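DUF5636 domain-containing protein (Legionella pneumophila subsp. pneumophila str. Philadelphia 1, PDB 4RD8) is of unknown function, a largely helical protein of the DUF5636 family. Local coordinates at residues E50-K62 / A71-L83. The protein carries 3 engineered substitutions. Sequence-based numbering, arbitrary orientation. Where two conformers were deposited one is given.
Sequences ELNEQLTMRLKEK and ATKQLRTLIQEIL
R58 grips the carboxylate of E81 end-on in a two-bond salt bridge, NH2 to OE2 at 2.6 Å and NH1 to OE1 at 3.0 Å. OE2 lies in the guanidinium plane, but both nitrogens reach the carboxylate from above its own plane, the two groups being turned 57° apart. With CG anti to the backbone N (chi1 -156°) and the chain extended to NE, R58 crosses Q74 at about a right angle, and NE donates to Q74 OE1 at 2.7 Å through a bent bond. K62 and Q74 run in opposite directions to meet, and K62 NZ also approaches Q74 OE1, at 2.5 Å, so short that the exact geometry is doubtful. R58 NH2 adds a weak bond to T77 OG1. R58 sits as a knob among Q74, T77, L78 and E81, and L78 answers as a knob among L51, Q54, L55 and R58. L51 CD1 meets I82 CD1 at 3.9 Å, L55 CD1 lies against L75 CA and CB, and L59 CD2 rests on A71 CA at 3.6 Å. The two consecutive helices run roughly antiparallel, their segments' N-to-C directions 128° apart; helix 211-218 packs against L51 and L59, while helix 130-144 touches I79 and I82.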
loop_
_atom_site.group_PDB
_atom_site.type_symbol
_atom_site.label_atom_id
_atom_site.label_comp_id
_atom_site.label_asym_id
_atom_site.label_seq_id
_atom_site.Cartn_x
_atom_site.Cartn_y
_atom_site.Cartn_z
ATOM N N GLU A 50 -12.949 -6.601 3.156
ATOM C CA GLU A 50 -12.972 -6.006 4.493
ATOM C C GLU A 50 -12.917 -4.482 4.396
ATOM O O GLU A 50 -13.661 -3.784 5.089
ATOM C CB GLU A 50 -11.809 -6.544 5.341
ATOM C CG GLU A 50 -11.655 -5.898 6.722
ATOM C CD GLU A 50 -12.817 -6.201 7.661
ATOM O OE1 GLU A 50 -13.428 -7.292 7.554
ATOM O OE2 GLU A 50 -13.120 -5.343 8.518
ATOM N N LEU A 51 -12.051 -3.981 3.518
ATOM C CA LEU A 51 -11.908 -2.541 3.316
ATOM C C LEU A 51 -13.216 -1.975 2.779
ATOM O O LEU A 51 -13.683 -0.920 3.227
ATOM C CB LEU A 51 -10.765 -2.246 2.347
ATOM C CG LEU A 51 -10.459 -0.766 2.099
ATOM C CD1 LEU A 51 -9.964 -0.105 3.372
ATOM C CD2 LEU A 51 -9.436 -0.612 0.972
ATOM N N ASN A 52 -13.818 -2.701 1.837
ATOM C CA ASN A 52 -15.117 -2.319 1.287
ATOM C C ASN A 52 -16.200 -2.293 2.346
ATOM O O ASN A 52 -17.082 -1.437 2.321
ATOM C CB ASN A 52 -15.539 -3.271 0.167
ATOM C CG ASN A 52 -16.897 -2.919 -0.414
ATOM O OD1 ASN A 52 -17.006 -2.061 -1.299
ATOM N ND2 ASN A 52 -17.940 -3.586 0.074
ATOM N N GLU A 53 -16.144 -3.246 3.271
ATOM C CA GLU A 53 -17.164 -3.342 4.302
ATOM C C GLU A 53 -17.018 -2.221 5.325
ATOM O O GLU A 53 -18.010 -1.651 5.777
ATOM C CB GLU A 53 -17.129 -4.708 4.983
ATOM C CG GLU A 53 -18.281 -4.920 5.938
ATOM C CD GLU A 53 -18.414 -6.361 6.376
ATOM O OE1 GLU A 53 -17.680 -6.769 7.303
ATOM O OE2 GLU A 53 -19.257 -7.079 5.798
ATOM N N GLN A 54 -15.779 -1.894 5.679
ATOM C CA GLN A 54 -15.541 -0.801 6.611
ATOM C C GLN A 54 -15.972 0.541 6.009
ATOM O O GLN A 54 -16.586 1.365 6.684
ATOM C CB GLN A 54 -14.075 -0.788 7.065
ATOM C CG GLN A 54 -13.685 -2.029 7.870
ATOM C CD GLN A 54 -12.293 -1.930 8.466
ATOM O OE1 GLN A 54 -11.737 -0.839 8.589
ATOM N NE2 GLN A 54 -11.719 -3.075 8.830
ATOM N N LEU A 55 -15.670 0.739 4.731
ATOM C CA LEU A 55 -16.096 1.937 4.006
ATOM C C LEU A 55 -17.622 2.036 3.894
ATOM O O LEU A 55 -18.204 3.105 4.130
ATOM C CB LEU A 55 -15.461 1.951 2.612
ATOM C CG LEU A 55 -15.788 3.107 1.663
ATOM C CD1 LEU A 55 -15.374 4.443 2.281
ATOM C CD2 LEU A 55 -15.099 2.896 0.311
ATOM N N THR A 56 -18.263 0.924 3.532
ATOM C CA THR A 56 -19.721 0.857 3.445
ATOM C C THR A 56 -20.356 1.247 4.775
ATOM O O THR A 56 -21.328 2.008 4.820
ATOM C CB THR A 56 -20.196 -0.564 3.080
ATOM O OG1 THR A 56 -19.672 -0.928 1.797
ATOM C CG2 THR A 56 -21.708 -0.628 3.046
HETATM N N MSE A 57 -19.802 0.703 5.853
HETATM C CA MSE A 57 -20.238 1.011 7.212
HETATM C C MSE A 57 -20.133 2.507 7.480
HETATM O O MSE A 57 -21.038 3.131 8.033
HETATM C CB MSE A 57 -19.329 0.287 8.205
HETATM C CG MSE A 57 -20.011 -0.755 9.058
HETATM SE SE MSE A 57 -18.925 -1.103 10.637
HETATM C CE MSE A 57 -18.717 0.728 11.261
ATOM N N ARG A 58 -18.996 3.064 7.085
ATOM C CA ARG A 58 -18.658 4.459 7.322
ATOM C C ARG A 58 -19.613 5.415 6.619
ATOM O O ARG A 58 -20.157 6.328 7.243
ATOM C CB ARG A 58 -17.232 4.696 6.836
ATOM C CG ARG A 58 -16.514 5.847 7.477
ATOM C CD ARG A 58 -15.049 5.812 7.072
ATOM N NE ARG A 58 -14.300 6.935 7.623
ATOM C CZ ARG A 58 -13.520 6.858 8.694
ATOM N NH1 ARG A 58 -13.378 5.706 9.336
ATOM N NH2 ARG A 58 -12.880 7.937 9.116
ATOM N N LEU A 59 -19.823 5.191 5.323
ATOM C CA LEU A 59 -20.727 6.021 4.525
ATOM C C LEU A 59 -22.146 6.005 5.076
ATOM O O LEU A 59 -22.783 7.053 5.207
ATOM C CB LEU A 59 -20.740 5.552 3.069
ATOM C CG LEU A 59 -19.429 5.605 2.286
ATOM C CD1 LEU A 59 -19.667 5.182 0.845
ATOM C CD2 LEU A 59 -18.833 6.997 2.341
ATOM N N LYS A 60 -22.633 4.811 5.396
ATOM C CA LYS A 60 -24.005 4.638 5.871
ATOM C C LYS A 60 -24.235 5.356 7.194
ATOM O O LYS A 60 -25.262 6.004 7.384
ATOM C CB LYS A 60 -24.340 3.151 6.019
ATOM C CG LYS A 60 -24.483 2.401 4.701
ATOM C CD LYS A 60 -24.658 0.904 4.924
ATOM N N GLU A 61 -23.272 5.237 8.103
ATOM C CA GLU A 61 -23.359 5.888 9.408
ATOM C C GLU A 61 -23.505 7.404 9.256
ATOM O O GLU A 61 -24.200 8.051 10.039
ATOM C CB GLU A 61 -22.127 5.544 10.257
ATOM C CG GLU A 61 -22.197 6.011 11.704
ATOM C CD GLU A 61 -21.272 5.220 12.619
ATOM N N LYS A 62 -22.872 7.958 8.226
ATOM C CA LYS A 62 -22.862 9.403 8.013
ATOM C C LYS A 62 -23.912 9.868 7.015
ATOM O O LYS A 62 -23.958 11.047 6.662
ATOM C CB LYS A 62 -21.470 9.863 7.572
ATOM C CG LYS A 62 -20.518 10.035 8.740
ATOM C CD LYS A 62 -19.068 10.049 8.322
ATOM C CE LYS A 62 -18.181 9.846 9.543
ATOM N NZ LYS A 62 -16.757 9.604 9.184
ATOM N N ALA A 71 -17.831 10.845 0.287
ATOM C CA ALA A 71 -17.368 9.462 0.172
ATOM C C ALA A 71 -15.863 9.389 -0.098
ATOM O O ALA A 71 -15.150 8.581 0.509
ATOM C CB ALA A 71 -18.150 8.724 -0.917
ATOM N N THR A 72 -15.383 10.219 -1.023
ATOM C CA THR A 72 -13.952 10.282 -1.319
ATOM C C THR A 72 -13.182 10.684 -0.064
ATOM O O THR A 72 -12.110 10.147 0.222
ATOM C CB THR A 72 -13.647 11.281 -2.460
ATOM O OG1 THR A 72 -14.166 10.772 -3.696
ATOM C CG2 THR A 72 -12.143 11.509 -2.600
ATOM N N LYS A 73 -13.747 11.622 0.690
ATOM C CA LYS A 73 -13.142 12.063 1.940
ATOM C C LYS A 73 -13.150 10.935 2.966
ATOM O O LYS A 73 -12.165 10.719 3.663
ATOM C CB LYS A 73 -13.880 13.291 2.480
ATOM C CG LYS A 73 -13.072 14.124 3.460
ATOM C CD LYS A 73 -13.706 14.142 4.844
ATOM C CE LYS A 73 -12.960 15.092 5.775
ATOM N NZ LYS A 73 -13.647 15.224 7.094
ATOM N N GLN A 74 -14.260 10.205 3.048
ATOM C CA GLN A 74 -14.382 9.110 4.008
ATOM C C GLN A 74 -13.392 7.971 3.757
ATOM O O GLN A 74 -12.828 7.415 4.700
ATOM C CB GLN A 74 -15.816 8.581 4.052
ATOM C CG GLN A 74 -16.767 9.499 4.791
ATOM C CD GLN A 74 -16.234 9.889 6.149
ATOM O OE1 GLN A 74 -15.864 9.032 6.952
ATOM N NE2 GLN A 74 -16.179 11.189 6.412
ATOM N N LEU A 75 -13.187 7.624 2.490
ATOM C CA LEU A 75 -12.209 6.597 2.133
ATOM C C LEU A 75 -10.793 7.033 2.511
ATOM O O LEU A 75 -10.003 6.236 3.011
ATOM C CB LEU A 75 -12.269 6.281 0.635
ATOM C CG LEU A 75 -11.174 5.341 0.113
ATOM C CD1 LEU A 75 -11.230 4.009 0.831
ATOM C CD2 LEU A 75 -11.308 5.131 -1.388
ATOM N N ARG A 76 -10.479 8.301 2.265
ATOM C CA ARG A 76 -9.155 8.838 2.590
ATOM C C ARG A 76 -8.890 8.817 4.090
ATOM O O ARG A 76 -7.791 8.474 4.527
ATOM C CB ARG A 76 -9.003 10.264 2.055
ATOM C CG ARG A 76 -8.310 10.361 0.704
ATOM C CD ARG A 76 -9.085 11.244 -0.253
ATOM N NE ARG A 76 -8.220 11.956 -1.193
ATOM C CZ ARG A 76 -8.073 11.642 -2.477
ATOM N NH1 ARG A 76 -8.733 10.620 -3.001
ATOM N NH2 ARG A 76 -7.260 12.360 -3.240
ATOM N N THR A 77 -9.899 9.182 4.874
ATOM C CA THR A 77 -9.751 9.187 6.322
ATOM C C THR A 77 -9.688 7.757 6.854
ATOM O O THR A 77 -8.950 7.480 7.794
ATOM C CB THR A 77 -10.860 10.008 7.025
ATOM O OG1 THR A 77 -12.142 9.529 6.609
ATOM C CG2 THR A 77 -10.739 11.483 6.660
ATOM N N LEU A 78 -10.451 6.847 6.248
ATOM C CA LEU A 78 -10.350 5.432 6.600
ATOM C C LEU A 78 -8.955 4.895 6.298
ATOM O O LEU A 78 -8.347 4.212 7.129
ATOM C CB LEU A 78 -11.408 4.596 5.866
ATOM C CG LEU A 78 -11.281 3.070 5.957
ATOM C CD1 LEU A 78 -11.350 2.595 7.407
ATOM C CD2 LEU A 78 -12.370 2.385 5.117
ATOM N N ILE A 79 -8.446 5.199 5.107
ATOM C CA ILE A 79 -7.092 4.786 4.741
ATOM C C ILE A 79 -6.066 5.332 5.750
ATOM O O ILE A 79 -5.198 4.586 6.230
ATOM C CB ILE A 79 -6.744 5.225 3.295
ATOM C CG1 ILE A 79 -7.507 4.339 2.286
ATOM C CG2 ILE A 79 -5.238 5.173 3.056
ATOM C CD1 ILE A 79 -7.584 4.915 0.870
ATOM N N GLN A 80 -6.181 6.616 6.097
ATOM C CA GLN A 80 -5.258 7.216 7.061
ATOM C C GLN A 80 -5.329 6.558 8.444
ATOM O O GLN A 80 -4.303 6.392 9.107
ATOM C CB GLN A 80 -5.474 8.728 7.208
ATOM C CG GLN A 80 -4.429 9.369 8.123
ATOM C CD GLN A 80 -2.998 9.129 7.627
ATOM O OE1 GLN A 80 -2.598 9.670 6.597
ATOM N NE2 GLN A 80 -2.233 8.304 8.349
ATOM N N GLU A 81 -6.532 6.202 8.890
ATOM C CA GLU A 81 -6.672 5.561 10.197
ATOM C C GLU A 81 -5.960 4.206 10.237
ATOM O O GLU A 81 -5.269 3.887 11.209
ATOM C CB GLU A 81 -8.149 5.431 10.591
ATOM C CG GLU A 81 -8.820 6.780 10.830
ATOM C CD GLU A 81 -10.330 6.692 10.935
ATOM O OE1 GLU A 81 -10.875 5.571 11.064
ATOM O OE2 GLU A 81 -10.977 7.761 10.892
ATOM N N ILE A 82 -6.118 3.420 9.173
ATOM C CA ILE A 82 -5.444 2.130 9.079
ATOM C C ILE A 82 -3.933 2.328 9.094
ATOM O O ILE A 82 -3.209 1.621 9.790
ATOM C CB ILE A 82 -5.873 1.371 7.806
ATOM C CG1 ILE A 82 -7.349 0.979 7.931
ATOM C CG2 ILE A 82 -5.004 0.132 7.601
ATOM C CD1 ILE A 82 -7.985 0.520 6.626
ATOM N N LEU A 83 -3.461 3.309 8.334
ATOM C CA LEU A 83 -2.032 3.593 8.262
ATOM C C LEU A 83 -1.492 4.069 9.594
ATOM O O LEU A 83 -0.427 3.643 10.020
ATOM C CB LEU A 83 -1.729 4.642 7.188
ATOM C CG LEU A 83 -1.949 4.163 5.752
ATOM C CD1 LEU A 83 -1.686 5.334 4.805
ATOM C CD2 LEU A 83 -1.035 2.981 5.438
#